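Local coordinates for transposable element Tc3 transposase (Caenorhabditis elegans, PDB 1TC3), which binds the terminal nucleotides of the Tc3 inverted repeats and cuts both DNA strands at the transposon ends, so that the element is excised and inserted elsewhere, at residues S4-K18 / K30-L42. Numbering follows the deposited sequence.
Sequences SALSDTERAQLDVMK and KISRSRHCIRVYL. Unlike the reference sequence in segment 30-42: V40 (reference Glu). With nucleotides of chain A; nucleotides of chain B.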
loop_
_atom_site.group_PDB
_atom_site.type_symbol
_atom_site.label_atom_id
_atom_site.label_comp_id
_atom_site.label_asym_id
_atom_site.label_seq_id
_atom_site.Cartn_x
_atom_site.Cartn_y
_atom_site.Cartn_z
ATOM N N SER C 4 -5.551 8.264 7.061
ATOM C CA SER C 4 -6.464 8.099 5.963
ATOM C C SER C 4 -6.276 6.818 5.213
ATOM O O SER C 4 -5.180 6.235 5.161
ATOM C CB SER C 4 -6.365 9.217 4.965
ATOM O OG SER C 4 -5.083 9.795 5.001
ATOM N N ALA C 5 -7.375 6.399 4.613
ATOM C CA ALA C 5 -7.347 5.201 3.813
ATOM C C ALA C 5 -6.582 5.463 2.509
ATOM O O ALA C 5 -6.418 6.601 2.082
ATOM C CB ALA C 5 -8.762 4.692 3.625
ATOM N N LEU C 6 -6.088 4.416 1.866
ATOM C CA LEU C 6 -5.297 4.579 0.652
ATOM C C LEU C 6 -6.070 4.976 -0.557
ATOM O O LEU C 6 -7.001 4.280 -0.965
ATOM C CB LEU C 6 -4.446 3.335 0.262
ATOM C CG LEU C 6 -3.537 2.835 1.369
ATOM C CD1 LEU C 6 -3.254 1.357 1.145
ATOM C CD2 LEU C 6 -2.287 3.692 1.378
ATOM N N SER C 7 -5.582 6.043 -1.164
ATOM C CA SER C 7 -6.147 6.559 -2.364
ATOM C C SER C 7 -5.866 5.660 -3.533
ATOM O O SER C 7 -4.898 4.917 -3.588
ATOM C CB SER C 7 -5.681 7.968 -2.626
ATOM O OG SER C 7 -4.279 8.095 -2.621
ATOM N N ASP C 8 -6.729 5.739 -4.502
ATOM C CA ASP C 8 -6.569 4.932 -5.676
ATOM C C ASP C 8 -5.199 5.100 -6.282
ATOM O O ASP C 8 -4.656 4.134 -6.796
ATOM C CB ASP C 8 -7.738 5.034 -6.675
ATOM C CG ASP C 8 -8.263 6.422 -6.922
ATOM O OD1 ASP C 8 -7.453 7.384 -6.501
ATOM O OD2 ASP C 8 -9.329 6.602 -7.497
ATOM N N THR C 9 -4.640 6.314 -6.206
ATOM C CA THR C 9 -3.289 6.534 -6.724
ATOM C C THR C 9 -2.213 5.765 -5.912
ATOM O O THR C 9 -1.355 5.046 -6.447
ATOM C CB THR C 9 -2.899 8.019 -6.703
ATOM O OG1 THR C 9 -3.125 8.578 -5.415
ATOM C CG2 THR C 9 -3.650 8.739 -7.799
ATOM N N GLU C 10 -2.245 5.976 -4.596
ATOM C CA GLU C 10 -1.348 5.328 -3.691
ATOM C C GLU C 10 -1.489 3.842 -3.956
ATOM O O GLU C 10 -0.560 3.119 -4.291
ATOM C CB GLU C 10 -1.730 5.646 -2.224
ATOM C CG GLU C 10 -1.451 7.113 -1.832
ATOM C CD GLU C 10 -1.849 7.442 -0.407
ATOM O OE1 GLU C 10 -2.788 6.651 0.040
ATOM O OE2 GLU C 10 -1.370 8.345 0.254
ATOM N N ARG C 11 -2.684 3.345 -3.870
ATOM C CA ARG C 11 -2.731 1.940 -4.138
ATOM C C ARG C 11 -2.251 1.574 -5.515
ATOM O O ARG C 11 -1.894 0.445 -5.772
ATOM C CB ARG C 11 -4.074 1.290 -3.865
ATOM C CG ARG C 11 -4.629 1.552 -2.472
ATOM C CD ARG C 11 -6.101 1.143 -2.352
ATOM N NE ARG C 11 -7.020 2.147 -2.906
ATOM C CZ ARG C 11 -7.742 1.941 -4.002
ATOM N NH1 ARG C 11 -7.681 0.775 -4.655
ATOM N NH2 ARG C 11 -8.551 2.917 -4.444
ATOM N N ALA C 12 -2.272 2.522 -6.400
ATOM C CA ALA C 12 -1.862 2.253 -7.771
ATOM C C ALA C 12 -0.348 2.170 -7.848
ATOM O O ALA C 12 0.230 1.396 -8.588
ATOM C CB ALA C 12 -2.362 3.370 -8.686
ATOM N N GLN C 13 0.290 3.015 -7.071
ATOM C CA GLN C 13 1.708 2.997 -7.013
ATOM C C GLN C 13 2.127 1.644 -6.419
ATOM O O GLN C 13 2.887 0.830 -6.966
ATOM C CB GLN C 13 2.092 4.176 -6.132
ATOM C CG GLN C 13 1.787 5.479 -6.864
ATOM C CD GLN C 13 2.165 6.665 -6.023
ATOM O OE1 GLN C 13 2.054 6.616 -4.794
ATOM N NE2 GLN C 13 2.571 7.751 -6.688
ATOM N N LEU C 14 1.579 1.377 -5.271
ATOM C CA LEU C 14 1.838 0.148 -4.611
ATOM C C LEU C 14 1.715 -1.019 -5.539
ATOM O O LEU C 14 2.376 -2.022 -5.370
ATOM C CB LEU C 14 0.762 -0.089 -3.553
ATOM C CG LEU C 14 0.881 0.879 -2.406
ATOM C CD1 LEU C 14 -0.051 0.408 -1.317
ATOM C CD2 LEU C 14 2.308 0.861 -1.867
ATOM N N ASP C 15 0.812 -0.968 -6.474
ATOM C CA ASP C 15 0.681 -2.161 -7.273
ATOM C C ASP C 15 1.821 -2.312 -8.216
ATOM O O ASP C 15 2.231 -3.419 -8.519
ATOM C CB ASP C 15 -0.659 -2.316 -8.020
ATOM C CG ASP C 15 -1.857 -1.972 -7.218
ATOM O OD1 ASP C 15 -2.098 -2.829 -6.258
ATOM O OD2 ASP C 15 -2.502 -0.974 -7.449
ATOM N N VAL C 16 2.296 -1.182 -8.690
ATOM C CA VAL C 16 3.391 -1.193 -9.635
ATOM C C VAL C 16 4.682 -1.566 -8.931
ATOM O O VAL C 16 5.390 -2.451 -9.377
ATOM C CB VAL C 16 3.477 0.128 -10.356
ATOM C CG1 VAL C 16 4.160 1.168 -9.481
ATOM C CG2 VAL C 16 4.212 -0.048 -11.666
ATOM N N MET C 17 4.928 -0.926 -7.795
ATOM C CA MET C 17 6.080 -1.170 -6.962
ATOM C C MET C 17 6.217 -2.632 -6.586
ATOM O O MET C 17 7.284 -3.224 -6.543
ATOM C CB MET C 17 5.974 -0.319 -5.714
ATOM C CG MET C 17 6.581 1.036 -5.932
ATOM S SD MET C 17 6.370 1.959 -4.419
ATOM C CE MET C 17 7.715 3.120 -4.625
ATOM N N LYS C 18 5.111 -3.240 -6.293
ATOM C CA LYS C 18 5.163 -4.632 -5.954
ATOM C C LYS C 18 5.618 -5.405 -7.173
ATOM O O LYS C 18 6.377 -6.354 -7.122
ATOM C CB LYS C 18 3.766 -5.065 -5.612
ATOM C CG LYS C 18 3.638 -6.557 -5.733
ATOM C CD LYS C 18 4.182 -7.247 -4.502
ATOM C CE LYS C 18 3.568 -8.616 -4.273
ATOM N NZ LYS C 18 2.646 -9.024 -5.356
ATOM N N LYS C 30 8.774 5.730 -0.065
ATOM C CA LYS C 30 8.375 6.307 -1.319
ATOM C C LYS C 30 7.057 7.080 -1.260
ATOM O O LYS C 30 6.986 8.188 -1.757
ATOM C CB LYS C 30 8.451 5.305 -2.454
ATOM C CG LYS C 30 9.658 5.509 -3.344
ATOM C CD LYS C 30 10.921 5.607 -2.518
ATOM C CE LYS C 30 12.172 5.903 -3.320
ATOM N NZ LYS C 30 13.391 5.673 -2.524
ATOM N N ILE C 31 6.004 6.536 -0.637
ATOM C CA ILE C 31 4.753 7.275 -0.595
ATOM C C ILE C 31 4.348 7.708 0.788
ATOM O O ILE C 31 3.204 8.035 1.089
ATOM C CB ILE C 31 3.647 6.468 -1.191
ATOM C CG1 ILE C 31 3.404 5.350 -0.205
ATOM C CG2 ILE C 31 4.084 5.942 -2.548
ATOM C CD1 ILE C 31 2.347 4.390 -0.706
ATOM N N SER C 32 5.312 7.744 1.639
ATOM C CA SER C 32 5.026 8.179 2.981
ATOM C C SER C 32 3.857 7.519 3.663
ATOM O O SER C 32 3.056 8.178 4.282
ATOM C CB SER C 32 4.970 9.680 3.043
ATOM O OG SER C 32 6.055 10.161 2.273
ATOM N N ARG C 33 3.791 6.206 3.618
ATOM C CA ARG C 33 2.758 5.456 4.279
ATOM C C ARG C 33 3.379 4.363 5.128
ATOM O O ARG C 33 4.420 3.837 4.804
ATOM C CB ARG C 33 1.844 4.803 3.258
ATOM C CG ARG C 33 0.826 5.756 2.660
ATOM C CD ARG C 33 0.074 6.593 3.679
ATOM N NE ARG C 33 -0.983 7.355 3.026
ATOM C CZ ARG C 33 -2.247 7.434 3.430
ATOM N NH1 ARG C 33 -2.692 6.818 4.522
ATOM N NH2 ARG C 33 -3.107 8.156 2.712
ATOM N N SER C 34 2.728 4.015 6.214
ATOM C CA SER C 34 3.171 2.973 7.109
ATOM C C SER C 34 3.273 1.643 6.360
ATOM O O SER C 34 2.594 1.392 5.359
ATOM C CB SER C 34 2.152 2.841 8.241
ATOM O OG SER C 34 1.002 2.132 7.794
ATOM N N ARG C 35 4.149 0.785 6.871
ATOM C CA ARG C 35 4.395 -0.511 6.292
ATOM C C ARG C 35 3.146 -1.333 6.448
ATOM O O ARG C 35 2.771 -2.089 5.545
ATOM C CB ARG C 35 5.605 -1.158 6.980
ATOM C CG ARG C 35 6.981 -0.779 6.404
ATOM C CD ARG C 35 8.170 -1.493 7.041
ATOM N NE ARG C 35 8.234 -1.347 8.493
ATOM C CZ ARG C 35 8.229 -2.382 9.313
ATOM N NH1 ARG C 35 8.194 -3.636 8.833
ATOM N NH2 ARG C 35 8.273 -2.166 10.631
ATOM N N HIS C 36 2.532 -1.100 7.621
ATOM C CA HIS C 36 1.311 -1.734 8.042
ATOM C C HIS C 36 0.245 -1.627 6.977
ATOM O O HIS C 36 -0.281 -2.629 6.504
ATOM C CB HIS C 36 0.790 -1.173 9.380
ATOM C CG HIS C 36 -0.255 -2.037 10.027
ATOM N ND1 HIS C 36 -0.805 -1.701 11.251
ATOM C CD2 HIS C 36 -0.827 -3.202 9.603
ATOM C CE1 HIS C 36 -1.656 -2.688 11.554
ATOM N NE2 HIS C 36 -1.689 -3.606 10.592
ATOM N N CYS C 37 -0.121 -0.425 6.569
ATOM C CA CYS C 37 -1.152 -0.449 5.571
ATOM C C CYS C 37 -0.672 -1.142 4.337
ATOM O O CYS C 37 -1.289 -2.088 3.823
ATOM C CB CYS C 37 -1.809 0.892 5.249
ATOM S SG CYS C 37 -0.570 2.162 5.208
ATOM N N ILE C 38 0.469 -0.666 3.877
ATOM C CA ILE C 38 1.055 -1.242 2.686
ATOM C C ILE C 38 1.003 -2.760 2.687
ATOM O O ILE C 38 0.570 -3.400 1.726
ATOM C CB ILE C 38 2.463 -0.747 2.525
ATOM C CG1 ILE C 38 2.467 0.764 2.639
ATOM C CG2 ILE C 38 2.954 -1.135 1.160
ATOM C CD1 ILE C 38 3.721 1.349 2.042
ATOM N N ARG C 39 1.439 -3.337 3.796
ATOM C CA ARG C 39 1.455 -4.784 3.913
ATOM C C ARG C 39 0.086 -5.370 3.652
ATOM O O ARG C 39 -0.172 -5.976 2.599
ATOM C CB ARG C 39 1.981 -5.216 5.253
ATOM C CG ARG C 39 2.722 -6.541 5.223
ATOM C CD ARG C 39 3.113 -6.995 6.625
ATOM N NE ARG C 39 4.339 -6.380 7.151
ATOM C CZ ARG C 39 4.374 -5.302 7.904
ATOM N NH1 ARG C 39 3.249 -4.661 8.210
ATOM N NH2 ARG C 39 5.527 -4.821 8.313
ATOM N N VAL C 40 -0.791 -5.137 4.627
ATOM C CA VAL C 40 -2.157 -5.608 4.590
ATOM C C VAL C 40 -2.780 -5.523 3.206
ATOM O O VAL C 40 -3.302 -6.506 2.701
ATOM C CB VAL C 40 -3.030 -4.886 5.611
ATOM C CG1 VAL C 40 -4.328 -5.643 5.807
ATOM C CG2 VAL C 40 -2.346 -4.773 6.959
ATOM N N TYR C 41 -2.703 -4.348 2.595
ATOM C CA TYR C 41 -3.248 -4.122 1.273
ATOM C C TYR C 41 -2.680 -5.033 0.205
ATOM O O TYR C 41 -3.421 -5.577 -0.597
ATOM C CB TYR C 41 -2.999 -2.687 0.801
ATOM C CG TYR C 41 -3.261 -2.525 -0.690
ATOM C CD1 TYR C 41 -4.559 -2.596 -1.186
ATOM C CD2 TYR C 41 -2.225 -2.333 -1.605
ATOM C CE1 TYR C 41 -4.835 -2.426 -2.540
ATOM C CE2 TYR C 41 -2.471 -2.185 -2.970
ATOM C CZ TYR C 41 -3.785 -2.230 -3.431
ATOM O OH TYR C 41 -4.033 -2.069 -4.751
ATOM N N LEU C 42 -1.361 -5.158 0.153
ATOM C CA LEU C 42 -0.768 -5.982 -0.869
ATOM C C LEU C 42 -1.078 -7.449 -0.640
ATOM O O LEU C 42 -1.030 -8.281 -1.553
ATOM C CB LEU C 42 0.756 -5.756 -1.057
ATOM C CG LEU C 42 1.125 -4.325 -1.477
ATOM C CD1 LEU C 42 2.606 -4.086 -1.226
ATOM C CD2 LEU C 42 0.922 -4.166 -2.968
ATOM P P DG A 8 7.382 -8.381 6.734
ATOM O OP1 DG A 8 6.473 -8.950 5.732
ATOM O OP2 DG A 8 7.400 -6.927 7.030
ATOM O "O5'" DG A 8 7.162 -9.218 8.042
ATOM C "C5'" DG A 8 6.871 -8.663 9.232
ATOM C "C4'" DG A 8 7.101 -9.724 10.283
ATOM O "O4'" DG A 8 8.313 -9.465 10.967
ATOM C "C3'" DG A 8 6.045 -9.797 11.366
ATOM O "O3'" DG A 8 5.602 -11.084 11.391
ATOM C "C2'" DG A 8 6.713 -9.378 12.671
ATOM C "C1'" DG A 8 7.981 -8.754 12.137
ATOM N N9 DG A 8 7.955 -7.323 11.844
ATOM C C8 DG A 8 8.150 -6.474 10.783
ATOM N N7 DG A 8 8.153 -5.206 11.102
ATOM C C5 DG A 8 8.050 -5.201 12.481
ATOM C C6 DG A 8 8.062 -4.125 13.400
ATOM O O6 DG A 8 8.103 -2.915 13.167
ATOM N N1 DG A 8 8.005 -4.561 14.701
ATOM C C2 DG A 8 7.889 -5.855 15.047
ATOM N N2 DG A 8 7.766 -6.051 16.338
ATOM N N3 DG A 8 7.840 -6.884 14.213
ATOM C C4 DG A 8 7.970 -6.493 12.955
ATOM P P DG B 10 -0.802 5.775 7.763
ATOM O OP1 DG B 10 -0.372 7.148 7.418
ATOM O OP2 DG B 10 -0.198 4.609 7.095
ATOM O "O5'" DG B 10 -0.794 5.637 9.368
ATOM C "C5'" DG B 10 -0.835 6.751 10.215
ATOM C "C4'" DG B 10 -0.280 6.423 11.600
ATOM O "O4'" DG B 10 -0.745 5.135 12.050
ATOM C "C3'" DG B 10 1.247 6.345 11.681
ATOM O "O3'" DG B 10 1.759 7.415 12.446
ATOM C "C2'" DG B 10 1.574 4.979 12.310
ATOM C "C1'" DG B 10 0.241 4.526 12.884
ATOM N N9 DG B 10 -0.048 3.100 12.798
ATOM C C8 DG B 10 -0.207 2.311 11.681
ATOM N N7 DG B 10 -0.647 1.102 11.938
ATOM C C5 DG B 10 -0.922 1.158 13.297
ATOM C C6 DG B 10 -1.411 0.153 14.109
ATOM O O6 DG B 10 -1.748 -0.970 13.752
ATOM N N1 DG B 10 -1.535 0.567 15.428
ATOM C C2 DG B 10 -1.183 1.818 15.885
ATOM N N2 DG B 10 -1.367 2.004 17.191
ATOM N N3 DG B 10 -0.715 2.801 15.117
ATOM C C4 DG B 10 -0.588 2.382 13.840
ATOM P P DA B 9 -5.485 0.679 7.060
ATOM O OP1 DA B 9 -6.054 1.036 5.741
ATOM O OP2 DA B 9 -4.775 -0.613 7.227
ATOM O "O5'" DA B 9 -4.542 1.900 7.464
ATOM C "C5'" DA B 9 -5.116 3.131 7.359
ATOM C "C4'" DA B 9 -4.264 4.175 8.030
ATOM O "O4'" DA B 9 -4.367 4.094 9.470
ATOM C "C3'" DA B 9 -2.795 4.124 7.675
ATOM O "O3'" DA B 9 -2.317 5.496 7.504
ATOM C "C2'" DA B 9 -2.229 3.310 8.839
ATOM C "C1'" DA B 9 -3.257 3.399 9.972
ATOM N N9 DA B 9 -3.704 2.100 10.501
ATOM C C8 DA B 9 -3.775 0.864 9.922
ATOM N N7 DA B 9 -4.227 -0.078 10.704
ATOM C C5 DA B 9 -4.415 0.559 11.914
ATOM C C6 DA B 9 -4.890 0.097 13.145
ATOM N N6 DA B 9 -5.204 -1.193 13.368
ATOM N N1 DA B 9 -5.007 0.996 14.143
ATOM C C2 DA B 9 -4.703 2.275 13.905
ATOM N N3 DA B 9 -4.260 2.826 12.770
ATOM C C4 DA B 9 -4.130 1.905 11.801
#
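L14 of helix 8-18 fits as a knob into a hole formed by I31, I38, Y41 and L42, at the centre of the three-helix, helix-turn-helix DNA-binding domain of this transposase. Its branched end serves two sides at once: CD2 meets I38 CG2 at 3.7 Å and also reaches I31 CD1, while CD1 lies against CD2 of the Y41 ring. Helices 8-18 and 35-42 cross here at -70°, and L14 bridges both helices of the helix-turn-helix, meeting I31 at the end of helix 24-31 and I38, Y41 and L42 on helix 35-42.

Y41 is suited to the border of this core because its ring is apolar and its hydroxyl polar. With CG anti to the backbone N (chi1 166°), the ring extends to helix 8-18, where R11 CG sits over one face in a CH-pi contact, 4.1 Å from the Y41 ring centroid. Its OH donates to the syn lone pair of D15 OD1 at 2.6 Å. Y48 packs edge-to-face on the same ring.

Beside the N-terminal arm, R33 joins the loop before helix 35-42 to both helix 8-18 and the arm. NE and NH2 both grip E10 OE2 side-on, each at 3.0 Å, with the carboxylate and guanidinium planes 81° apart; NH1 donates to S4 O at 2.6 Å, and L6 CD2 lies over one guanidinium face. Replacing R33 by alanine is likely to leave the E10 carboxylate without its charge partner and S4 O without this donor, so that the arm is held less firmly.

Outward from this layer, helix 35-42 presents its recognition residues: R35 NH1 and NH2 donate to N7 of DG8 of chain A, and H36 ND1 to N7 of DG10 of chain B. S34 is the N-cap of that helix, its OG accepting from C37 N, while S34 N and OG both donate to OP2 of DG10 of chain B.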